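PDB 5GSZ: kinesin-like protein KIF19 from Mus musculus, which moves toward microtubule plus ends as an ATP-driven motor and depolymerizes microtubules at ciliary tips, thereby regulating the length of motile cilia. Local coordinates for residues M13-V18 / V318-I323; A98-Y103 / L246-L251; L151-E156 / H221-V226. All blocks are in the same frame, centred on the assembly; numbering follows the deposited sequence.

Contact 1 of 3, residues M13-V18 / V318-I323; sequences MVALRV and VMIAHI. With ADP (adenosine-5'-diphosphate), chain B.
Leu16, Val18 and Ile323 pack together on one face of two neighbouring parallel strands, in the buried part of the contact. CD2 of Leu16 lies 3.9 Å from CD1 of Ile323, the two side chains crossing at about a right angle, while CD1 of Leu16 rests 4.0 Å from CB of Ala321. Because CG1 of Ile323 sits between its backbone N and carbonyl carbon (chi1 70°), it also reaches Val18, whose CG2 is 4.1 Å away from it. On the other face Arg17 runs alongside His322, its CB 3.9 Å from CD2 of the ring. The extended arginine chain carries the guanidinium onward to the adenine of ADP, where NE comes obliquely to 3.6 Å from N6. Gln77 holds the guanidinium, and His322 is gripped at both ring nitrogens, by the hydroxyl of Thr113 and the carbonyl of Tyr103. Toward Met13 and Met319, both partly exposed and on opposite faces, the contact is more open; CE of Met13 touches CG1 of Val318, and CE of Met319 touches CG1 of Val14. Five backbone hydrogen bonds join the strands, from Met319 N to Met13 O through to Ile323 N to Arg17 O. In the central sheet of the kinesin motor domain the pair is flanked by strands 69-71 and 97-103, with helix 330-340 over the Leu16 face and helix 110-114 against the Arg17 face.

Contact 2 of 3, residues A98-Y103 / L246-L251; sequences ATVFAY and LFMIDL
Phe101 and Ile249 each hold their side chain anti to the carbonyl carbon (chi1 -56° for CG of Phe101, -60° for CG1 of Ile249), which lays them side by side, with CE1 of Phe101 3.5 Å from CD1 of Ile249. The isoleucine methyl approaches the ring obliquely. Thr99 contributes its CG2 to the same cluster: it lies over one face of the Phe101 ring, offset toward the rim, and is 4.0 Å from CD1 of Ile249. Leu251 closes the row by dividing its two methyls between aromatic partners. Its CD2 is 4.1 Å from CD1 of Phe101, and its CD1 meets the edge of the Tyr103 ring, in the ring plane and 3.9 Å from CD2; Tyr103 also stacks with Tyr339. An alanine in place of Leu251 would probably open a gap beside Phe101 and at the edge of the Tyr103 ring, taking away one of the supports of each. The opposite face has no aromatic ring: CD1 of Leu246 packs against CB of Ala98 at 3.9 Å and against CG2 of Val100. Five hydrogen bonds hold this parallel pairing together, ending in the bond from Leu251 N to Ala102 O (3.2 Å). Beyond Ala102, the carboxylate of Asp250 turns to the nucleotide site, where OD2 is hydrogen-bonded to the hydroxyl of Thr111 and forms a salt bridge with Arg206; the side chain lies about 4 Å from the magnesium ion. Asp250 and Leu251 begin the DLAG sequence characteristic of kinesin switch II. Strands 315-323 and 220-232 flank the pair, with helix 110-114 against Ala102 and Met248 on one face and helix 302-307 against Phe247 and Ile249 on the other.

Contact 3 of 3, residues L151-E156 / H221-V226; sequences LEIYNE and HAVLQV
Leu151 with Val223 and Ile153 with His221 form antiparallel hydrogen-bonded pairs on either side of the non-hydrogen-bonded pair Glu152-Ala222, the strand directions lying 152° apart and each outer pair joined by two backbone bonds, of which that from Val223 N to Leu151 O is 2.9 Å long and nearly straight at 174°. Among the side chains, Leu151 and Val223 lie alongside one another and point the same way, CG of the leucine 4.0 Å from CB of the valine. CG of Leu151 stands between the backbone N and the carbonyl carbon (chi1 62°), and CD2 reaches along the partner strand to 3.9 Å from NE2 of Gln225. The amide oxygen of that glutamine is taken by Arg245. Further along, CB of Ile153 meets CB of His221 at 4.1 Å, and CD1 of Ile153 approaches CG2 of Val223 at 4.3 Å. The His221 ring rises from this apolar row and accepts a hydrogen bond at ND1 from the backbone N of Ala252, the residue after Leu251. Helix 302-307 covers the face formed by Ile153, His221 and Val223. Glu152 projects from the other face, its CG 3.5 Å from the carbonyl O of His221. Its OE1 forms a salt bridge with Arg159 and a hydrogen bond with Thr207, and OE2 is hydrogen-bonded to the hydroxyl of Ser220, the residue preceding His221. On one face, then, aliphatic groups pack beside His221; on the other a buried carboxylate, set beside apolar neighbours such as Ala222, is held at both oxygens. The arginine and hydroxyl partners would be expected to stabilise the negative charge of Glu152 and to fix the rotation of its carboxylate.

All three contacts lie in the central mixed sheet of the motor domain and are nested along the chain: contact 3 inside the loop closed by contact 2, and contact 2 inside that closed by contact 1. Strand 97-103 lies directly beside 315-323, joining contacts 1 and 2, whose centres are about 11 Å apart. Strand 220-232, which precedes 242-250 in sequence and runs antiparallel to it, joins contact 2 to contact 3, with about 10 Å between centres. The centres of contacts 1 and 3 are about 19 Å apart, and the two do not touch. Arg17 in contact 1 reaches the adenine of ADP and Asp250 in contact 2 lies near the magnesium, so one sheet serves both ends of the nucleotide site.

Contact 1 of 3, residues M13-V18 / V318-I323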
loop_
_atom_site.group_PDB
_atom_site.type_symbol
_atom_site.label_atom_id
_atom_site.label_comp_id
_atom_site.label_asym_id
_atom_site.label_seq_id
_atom_site.Cartn_x
_atom_site.Cartn_y
_atom_site.Cartn_z
ATOM N N MET A 13 4.934 7.626 -7.866
ATOM C CA MET A 13 3.982 8.636 -7.438
ATOM C C MET A 13 3.731 8.511 -5.943
ATOM O O MET A 13 3.510 7.406 -5.433
ATOM C CB MET A 13 2.649 8.523 -8.155
ATOM C CG MET A 13 1.602 9.267 -7.326
ATOM S SD MET A 13 0.020 9.700 -8.020
ATOM C CE MET A 13 -0.970 8.518 -7.149
ATOM N N VAL A 14 3.720 9.649 -5.252
ATOM C CA VAL A 14 3.374 9.721 -3.840
ATOM C C VAL A 14 2.109 10.565 -3.682
ATOM O O VAL A 14 2.001 11.655 -4.258
ATOM C CB VAL A 14 4.538 10.302 -3.030
ATOM C CG1 VAL A 14 4.160 10.386 -1.568
ATOM C CG2 VAL A 14 5.765 9.454 -3.249
ATOM N N ALA A 15 1.143 10.050 -2.932
ATOM C CA ALA A 15 -0.098 10.753 -2.666
ATOM C C ALA A 15 -0.245 10.894 -1.157
ATOM O O ALA A 15 0.274 10.069 -0.401
ATOM C CB ALA A 15 -1.293 10.008 -3.272
ATOM N N LEU A 16 -0.941 11.940 -0.704
ATOM C CA LEU A 16 -1.241 12.046 0.722
ATOM C C LEU A 16 -2.735 12.221 0.924
ATOM O O LEU A 16 -3.347 13.104 0.309
ATOM C CB LEU A 16 -0.490 13.188 1.418
ATOM C CG LEU A 16 -0.636 12.920 2.931
ATOM C CD1 LEU A 16 0.708 12.912 3.667
ATOM C CD2 LEU A 16 -1.643 13.845 3.621
ATOM N N ARG A 17 -3.311 11.384 1.795
ATOM C CA ARG A 17 -4.726 11.430 2.141
ATOM C C ARG A 17 -4.901 11.819 3.600
ATOM O O ARG A 17 -4.364 11.156 4.493
ATOM C CB ARG A 17 -5.405 10.089 1.894
ATOM C CG ARG A 17 -6.916 10.147 1.998
ATOM C CD ARG A 17 -7.492 8.867 1.489
ATOM N NE ARG A 17 -8.924 8.928 1.349
ATOM C CZ ARG A 17 -9.653 7.924 0.896
ATOM N NH1 ARG A 17 -9.060 6.791 0.564
ATOM N NH2 ARG A 17 -10.969 8.044 0.787
ATOM N N VAL A 18 -5.682 12.873 3.834
ATOM C CA VAL A 18 -6.103 13.276 5.171
ATOM C C VAL A 18 -7.495 12.717 5.426
ATOM O O VAL A 18 -8.446 13.037 4.699
ATOM C CB VAL A 18 -6.099 14.802 5.314
ATOM C CG1 VAL A 18 -6.217 15.170 6.777
ATOM C CG2 VAL A 18 -4.846 15.409 4.657
ATOM N N VAL A 318 3.107 3.380 -6.631
ATOM C CA VAL A 318 2.215 4.400 -6.102
ATOM C C VAL A 318 2.138 4.205 -4.599
ATOM O O VAL A 318 1.657 3.167 -4.134
ATOM C CB VAL A 318 0.811 4.296 -6.718
ATOM C CG1 VAL A 318 -0.130 5.332 -6.092
ATOM C CG2 VAL A 318 0.884 4.443 -8.212
ATOM N N MET A 319 2.599 5.189 -3.838
ATOM C CA MET A 319 2.414 5.170 -2.393
ATOM C C MET A 319 1.333 6.159 -2.010
ATOM O O MET A 319 1.352 7.308 -2.459
ATOM C CB MET A 319 3.684 5.514 -1.625
ATOM C CG MET A 319 3.394 5.606 -0.136
ATOM S SD MET A 319 4.791 6.032 0.907
ATOM C CE MET A 319 5.227 7.617 0.237
ATOM N N ILE A 320 0.399 5.714 -1.186
ATOM C CA ILE A 320 -0.622 6.583 -0.630
ATOM C C ILE A 320 -0.368 6.677 0.869
ATOM O O ILE A 320 -0.698 5.758 1.632
ATOM C CB ILE A 320 -2.032 6.076 -0.926
ATOM C CG1 ILE A 320 -2.215 5.877 -2.423
ATOM C CG2 ILE A 320 -3.054 7.055 -0.389
ATOM C CD1 ILE A 320 -3.644 5.524 -2.786
ATOM N N ALA A 321 0.228 7.793 1.289
ATOM C CA ALA A 321 0.406 8.082 2.704
ATOM C C ALA A 321 -0.884 8.624 3.320
ATOM O O ALA A 321 -1.631 9.369 2.680
ATOM C CB ALA A 321 1.536 9.087 2.893
ATOM N N HIS A 322 -1.122 8.266 4.582
ATOM C CA HIS A 322 -2.336 8.622 5.316
ATOM C C HIS A 322 -1.992 9.321 6.621
ATOM O O HIS A 322 -1.086 8.884 7.335
ATOM C CB HIS A 322 -3.166 7.363 5.622
ATOM C CG HIS A 322 -3.633 6.647 4.395
ATOM N ND1 HIS A 322 -2.830 5.778 3.687
ATOM C CD2 HIS A 322 -4.814 6.691 3.737
ATOM C CE1 HIS A 322 -3.503 5.309 2.655
ATOM N NE2 HIS A 322 -4.709 5.852 2.659
ATOM N N ILE A 323 -2.719 10.394 6.947
ATOM C CA ILE A 323 -2.574 11.062 8.241
ATOM C C ILE A 323 -3.941 11.396 8.816
ATOM O O ILE A 323 -4.947 11.487 8.106
ATOM C CB ILE A 323 -1.740 12.374 8.209
ATOM C CG1 ILE A 323 -2.497 13.477 7.469
ATOM C CG2 ILE A 323 -0.328 12.147 7.638
ATOM C CD1 ILE A 323 -1.766 14.794 7.424
HETATM P PB ADP B . -5.760 1.855 9.190
HETATM O O1B ADP B . -6.185 0.825 8.169
HETATM O O2B ADP B . -4.676 2.750 8.637
HETATM O O3B ADP B . -5.549 1.309 10.577
HETATM P PA ADP B . -8.528 2.272 9.044
HETATM O O1A ADP B . -8.921 2.761 7.684
HETATM O O2A ADP B . -8.565 0.807 9.398
HETATM O O3A ADP B . -7.042 2.818 9.398
HETATM O "O5'" ADP B . -9.460 2.925 10.174
HETATM C "C5'" ADP B . -9.889 4.276 10.178
HETATM C "C4'" ADP B . -11.344 4.275 10.597
HETATM O "O4'" ADP B . -11.909 5.473 10.081
HETATM C "C3'" ADP B . -12.049 3.153 9.882
HETATM O "O3'" ADP B . -13.236 2.894 10.633
HETATM C "C2'" ADP B . -12.382 3.742 8.528
HETATM O "O2'" ADP B . -13.622 3.218 8.033
HETATM C "C1'" ADP B . -12.518 5.234 8.813
HETATM N N9 ADP B . -11.836 6.066 7.790
HETATM C C8 ADP B . -10.518 6.050 7.489
HETATM N N7 ADP B . -10.204 6.944 6.512
HETATM C C5 ADP B . -11.354 7.550 6.172
HETATM C C6 ADP B . -11.739 8.577 5.198
HETATM N N6 ADP B . -10.809 9.149 4.392
HETATM N N1 ADP B . -13.044 8.923 5.149
HETATM C C2 ADP B . -13.960 8.367 5.958
HETATM N N3 ADP B . -13.682 7.408 6.857
HETATM C C4 ADP B . -12.420 6.971 7.009
#

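Contact 2 of 3, residues A98-Y103 / L246-L251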
loop_
_atom_site.group_PDB
_atom_site.type_symbol
_atom_site.label_atom_id
_atom_site.label_comp_id
_atom_site.label_asym_id
_atom_site.label_seq_id
_atom_site.Cartn_x
_atom_site.Cartn_y
_atom_site.Cartn_z
ATOM N N ALA A 98 3.264 -3.213 -11.464
ATOM C CA ALA A 98 2.861 -2.025 -10.728
ATOM C C ALA A 98 2.587 -2.387 -9.278
ATOM O O ALA A 98 2.232 -3.524 -8.963
ATOM C CB ALA A 98 1.623 -1.383 -11.348
ATOM N N THR A 99 2.731 -1.396 -8.399
ATOM C CA THR A 99 2.596 -1.616 -6.967
ATOM C C THR A 99 1.968 -0.410 -6.289
ATOM O O THR A 99 2.399 0.725 -6.507
ATOM C CB THR A 99 3.947 -1.898 -6.327
ATOM O OG1 THR A 99 4.518 -3.070 -6.923
ATOM C CG2 THR A 99 3.757 -2.108 -4.839
ATOM N N VAL A 100 0.980 -0.668 -5.439
ATOM C CA VAL A 100 0.284 0.377 -4.701
ATOM C C VAL A 100 0.369 0.057 -3.210
ATOM O O VAL A 100 -0.103 -1.000 -2.766
ATOM C CB VAL A 100 -1.179 0.507 -5.146
ATOM C CG1 VAL A 100 -1.704 1.861 -4.755
ATOM C CG2 VAL A 100 -1.307 0.266 -6.628
ATOM N N PHE A 101 0.957 0.978 -2.443
ATOM C CA PHE A 101 1.026 0.891 -0.992
ATOM C C PHE A 101 0.066 1.863 -0.341
ATOM O O PHE A 101 0.033 3.047 -0.701
ATOM C CB PHE A 101 2.404 1.250 -0.450
ATOM C CG PHE A 101 3.491 0.458 -1.020
ATOM C CD1 PHE A 101 3.750 -0.824 -0.549
ATOM C CD2 PHE A 101 4.291 0.996 -2.009
ATOM C CE1 PHE A 101 4.796 -1.575 -1.071
ATOM C CE2 PHE A 101 5.330 0.262 -2.548
ATOM C CZ PHE A 101 5.588 -1.027 -2.079
ATOM N N ALA A 102 -0.647 1.376 0.664
ATOM C CA ALA A 102 -1.250 2.230 1.678
ATOM C C ALA A 102 -0.298 2.294 2.862
ATOM O O ALA A 102 -0.020 1.266 3.491
ATOM C CB ALA A 102 -2.617 1.705 2.111
ATOM N N TYR A 103 0.198 3.490 3.160
ATOM C CA TYR A 103 1.162 3.690 4.233
ATOM C C TYR A 103 0.623 4.707 5.241
ATOM O O TYR A 103 -0.074 5.664 4.887
ATOM C CB TYR A 103 2.527 4.148 3.654
ATOM C CG TYR A 103 3.572 4.606 4.661
ATOM C CD1 TYR A 103 3.524 5.872 5.221
ATOM C CD2 TYR A 103 4.623 3.762 5.037
ATOM C CE1 TYR A 103 4.485 6.289 6.128
ATOM C CE2 TYR A 103 5.583 4.166 5.943
ATOM C CZ TYR A 103 5.515 5.435 6.490
ATOM O OH TYR A 103 6.486 5.839 7.392
ATOM N N LEU A 246 0.197 -6.922 -10.820
ATOM C CA LEU A 246 -0.191 -5.801 -9.977
ATOM C C LEU A 246 -0.183 -6.251 -8.521
ATOM O O LEU A 246 -0.674 -7.334 -8.198
ATOM C CB LEU A 246 -1.572 -5.256 -10.368
ATOM C CG LEU A 246 -2.158 -4.236 -9.372
ATOM C CD1 LEU A 246 -1.301 -2.968 -9.260
ATOM C CD2 LEU A 246 -3.598 -3.889 -9.674
ATOM N N PHE A 247 0.398 -5.428 -7.652
ATOM C CA PHE A 247 0.423 -5.671 -6.217
ATOM C C PHE A 247 -0.277 -4.531 -5.506
ATOM O O PHE A 247 0.045 -3.363 -5.751
ATOM C CB PHE A 247 1.845 -5.777 -5.679
ATOM C CG PHE A 247 2.481 -7.104 -5.907
ATOM C CD1 PHE A 247 2.250 -8.149 -5.040
ATOM C CD2 PHE A 247 3.334 -7.304 -6.976
ATOM C CE1 PHE A 247 2.855 -9.370 -5.247
ATOM C CE2 PHE A 247 3.935 -8.521 -7.172
ATOM C CZ PHE A 247 3.695 -9.548 -6.312
ATOM N N MET A 248 -1.215 -4.871 -4.621
ATOM C CA MET A 248 -1.990 -3.873 -3.884
ATOM C C MET A 248 -1.859 -4.172 -2.398
ATOM O O MET A 248 -2.360 -5.195 -1.913
ATOM C CB MET A 248 -3.449 -3.855 -4.341
ATOM C CG MET A 248 -3.593 -3.241 -5.722
ATOM S SD MET A 248 -5.284 -3.089 -6.356
ATOM C CE MET A 248 -5.697 -4.806 -6.632
ATOM N N ILE A 249 -1.179 -3.287 -1.676
ATOM C CA ILE A 249 -0.679 -3.606 -0.349
ATOM C C ILE A 249 -1.272 -2.661 0.682
ATOM O O ILE A 249 -1.231 -1.436 0.516
ATOM C CB ILE A 249 0.852 -3.579 -0.314
ATOM C CG1 ILE A 249 1.377 -4.620 -1.306
ATOM C CG2 ILE A 249 1.342 -3.853 1.112
ATOM C CD1 ILE A 249 2.811 -4.407 -1.717
ATOM N N ASP A 250 -1.832 -3.257 1.741
ATOM C CA ASP A 250 -2.245 -2.595 2.970
ATOM C C ASP A 250 -1.156 -2.857 4.010
ATOM O O ASP A 250 -1.124 -3.922 4.624
ATOM C CB ASP A 250 -3.593 -3.141 3.419
ATOM C CG ASP A 250 -4.176 -2.378 4.607
ATOM O OD1 ASP A 250 -3.730 -1.245 4.886
ATOM O OD2 ASP A 250 -5.093 -2.917 5.263
ATOM N N LEU A 251 -0.273 -1.885 4.215
ATOM C CA LEU A 251 0.928 -2.110 5.009
ATOM C C LEU A 251 0.612 -2.236 6.498
ATOM O O LEU A 251 -0.496 -1.961 6.969
ATOM C CB LEU A 251 1.936 -0.975 4.833
ATOM C CG LEU A 251 2.693 -0.872 3.521
ATOM C CD1 LEU A 251 3.586 0.343 3.498
ATOM C CD2 LEU A 251 3.503 -2.116 3.339
#

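Contact 3 of 3, residues L151-E156 / H221-V226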
loop_
_atom_site.group_PDB
_atom_site.type_symbol
_atom_site.label_atom_id
_atom_site.label_comp_id
_atom_site.label_asym_id
_atom_site.label_seq_id
_atom_site.Cartn_x
_atom_site.Cartn_y
_atom_site.Cartn_z
ATOM N N LEU A 151 -2.957 -12.449 0.729
ATOM C CA LEU A 151 -2.163 -13.095 1.765
ATOM C C LEU A 151 -1.828 -12.100 2.875
ATOM O O LEU A 151 -1.941 -10.881 2.702
ATOM C CB LEU A 151 -0.889 -13.697 1.157
ATOM C CG LEU A 151 0.041 -12.669 0.519
ATOM C CD1 LEU A 151 1.350 -12.558 1.273
ATOM C CD2 LEU A 151 0.251 -12.978 -0.934
ATOM N N GLU A 152 -1.443 -12.637 4.034
ATOM C CA GLU A 152 -0.876 -11.838 5.106
ATOM C C GLU A 152 0.613 -12.112 5.227
ATOM O O GLU A 152 1.069 -13.225 4.976
ATOM C CB GLU A 152 -1.534 -12.136 6.445
ATOM C CG GLU A 152 -1.186 -11.152 7.554
ATOM C CD GLU A 152 -1.828 -11.534 8.868
ATOM O OE1 GLU A 152 -1.697 -12.719 9.259
ATOM O OE2 GLU A 152 -2.508 -10.668 9.475
ATOM N N ILE A 153 1.363 -11.071 5.585
ATOM C CA ILE A 153 2.683 -11.201 6.196
ATOM C C ILE A 153 2.583 -10.602 7.592
ATOM O O ILE A 153 2.303 -9.406 7.750
ATOM C CB ILE A 153 3.789 -10.506 5.387
ATOM C CG1 ILE A 153 3.617 -10.778 3.897
ATOM C CG2 ILE A 153 5.157 -11.014 5.833
ATOM C CD1 ILE A 153 4.550 -9.949 3.047
ATOM N N TYR A 154 2.784 -11.438 8.599
ATOM C CA TYR A 154 2.730 -11.034 9.997
ATOM C C TYR A 154 3.989 -11.571 10.653
ATOM O O TYR A 154 4.164 -12.788 10.749
ATOM C CB TYR A 154 1.479 -11.575 10.691
ATOM C CG TYR A 154 1.419 -11.160 12.127
ATOM C CD1 TYR A 154 0.814 -9.966 12.501
ATOM C CD2 TYR A 154 2.011 -11.937 13.113
ATOM C CE1 TYR A 154 0.786 -9.574 13.823
ATOM C CE2 TYR A 154 1.992 -11.557 14.426
ATOM C CZ TYR A 154 1.381 -10.378 14.783
ATOM O OH TYR A 154 1.367 -10.009 16.109
ATOM N N ASN A 155 4.861 -10.680 11.107
ATOM C CA ASN A 155 6.127 -11.099 11.703
ATOM C C ASN A 155 6.825 -12.106 10.797
ATOM O O ASN A 155 7.211 -13.199 11.213
ATOM C CB ASN A 155 5.920 -11.678 13.104
ATOM C CG ASN A 155 5.699 -10.611 14.147
ATOM O OD1 ASN A 155 6.169 -9.484 14.007
ATOM N ND2 ASN A 155 4.982 -10.962 15.207
ATOM N N GLU A 156 6.923 -11.747 9.523
ATOM C CA GLU A 156 7.581 -12.546 8.494
ATOM C C GLU A 156 6.972 -13.931 8.314
ATOM O O GLU A 156 7.579 -14.773 7.648
ATOM C CB GLU A 156 9.083 -12.664 8.764
ATOM C CG GLU A 156 9.743 -11.309 8.869
ATOM C CD GLU A 156 9.553 -10.494 7.608
ATOM O OE1 GLU A 156 9.980 -10.967 6.532
ATOM O OE2 GLU A 156 8.944 -9.402 7.687
ATOM N N HIS A 221 0.758 -6.895 7.305
ATOM C CA HIS A 221 0.702 -6.514 5.896
ATOM C C HIS A 221 -0.359 -7.341 5.202
ATOM O O HIS A 221 -0.392 -8.564 5.358
ATOM C CB HIS A 221 2.018 -6.763 5.167
ATOM C CG HIS A 221 3.179 -5.970 5.669
ATOM N ND1 HIS A 221 3.112 -4.616 5.916
ATOM C CD2 HIS A 221 4.464 -6.329 5.898
ATOM C CE1 HIS A 221 4.294 -4.182 6.312
ATOM N NE2 HIS A 221 5.129 -5.203 6.316
ATOM N N ALA A 222 -1.200 -6.700 4.407
ATOM C CA ALA A 222 -2.134 -7.436 3.565
ATOM C C ALA A 222 -1.747 -7.210 2.108
ATOM O O ALA A 222 -1.631 -6.069 1.656
ATOM C CB ALA A 222 -3.577 -7.022 3.847
ATOM N N VAL A 223 -1.499 -8.287 1.382
ATOM C CA VAL A 223 -1.084 -8.169 -0.005
ATOM C C VAL A 223 -2.140 -8.817 -0.878
ATOM O O VAL A 223 -2.453 -10.005 -0.719
ATOM C CB VAL A 223 0.294 -8.786 -0.268
ATOM C CG1 VAL A 223 0.722 -8.425 -1.672
ATOM C CG2 VAL A 223 1.334 -8.289 0.765
ATOM N N LEU A 224 -2.696 -8.028 -1.782
ATOM C CA LEU A 224 -3.530 -8.525 -2.861
ATOM C C LEU A 224 -2.714 -8.434 -4.155
ATOM O O LEU A 224 -2.278 -7.341 -4.555
ATOM C CB LEU A 224 -4.830 -7.719 -2.941
ATOM C CG LEU A 224 -5.780 -8.192 -4.034
ATOM C CD1 LEU A 224 -6.331 -9.524 -3.640
ATOM C CD2 LEU A 224 -6.897 -7.197 -4.259
ATOM N N GLN A 225 -2.454 -9.577 -4.780
ATOM C CA GLN A 225 -1.747 -9.584 -6.052
ATOM C C GLN A 225 -2.635 -10.142 -7.148
ATOM O O GLN A 225 -3.379 -11.097 -6.934
ATOM C CB GLN A 225 -0.437 -10.356 -5.987
ATOM C CG GLN A 225 -0.434 -11.593 -5.150
ATOM C CD GLN A 225 0.668 -12.545 -5.606
ATOM O OE1 GLN A 225 1.148 -12.460 -6.758
ATOM N NE2 GLN A 225 1.110 -13.427 -4.699
ATOM N N VAL A 226 -2.570 -9.497 -8.305
ATOM C CA VAL A 226 -3.337 -9.861 -9.483
ATOM C C VAL A 226 -2.356 -10.084 -10.620
ATOM O O VAL A 226 -1.594 -9.176 -10.970
ATOM C CB VAL A 226 -4.351 -8.775 -9.872
ATOM C CG1 VAL A 226 -5.191 -9.244 -11.063
ATOM C CG2 VAL A 226 -5.205 -8.409 -8.693
#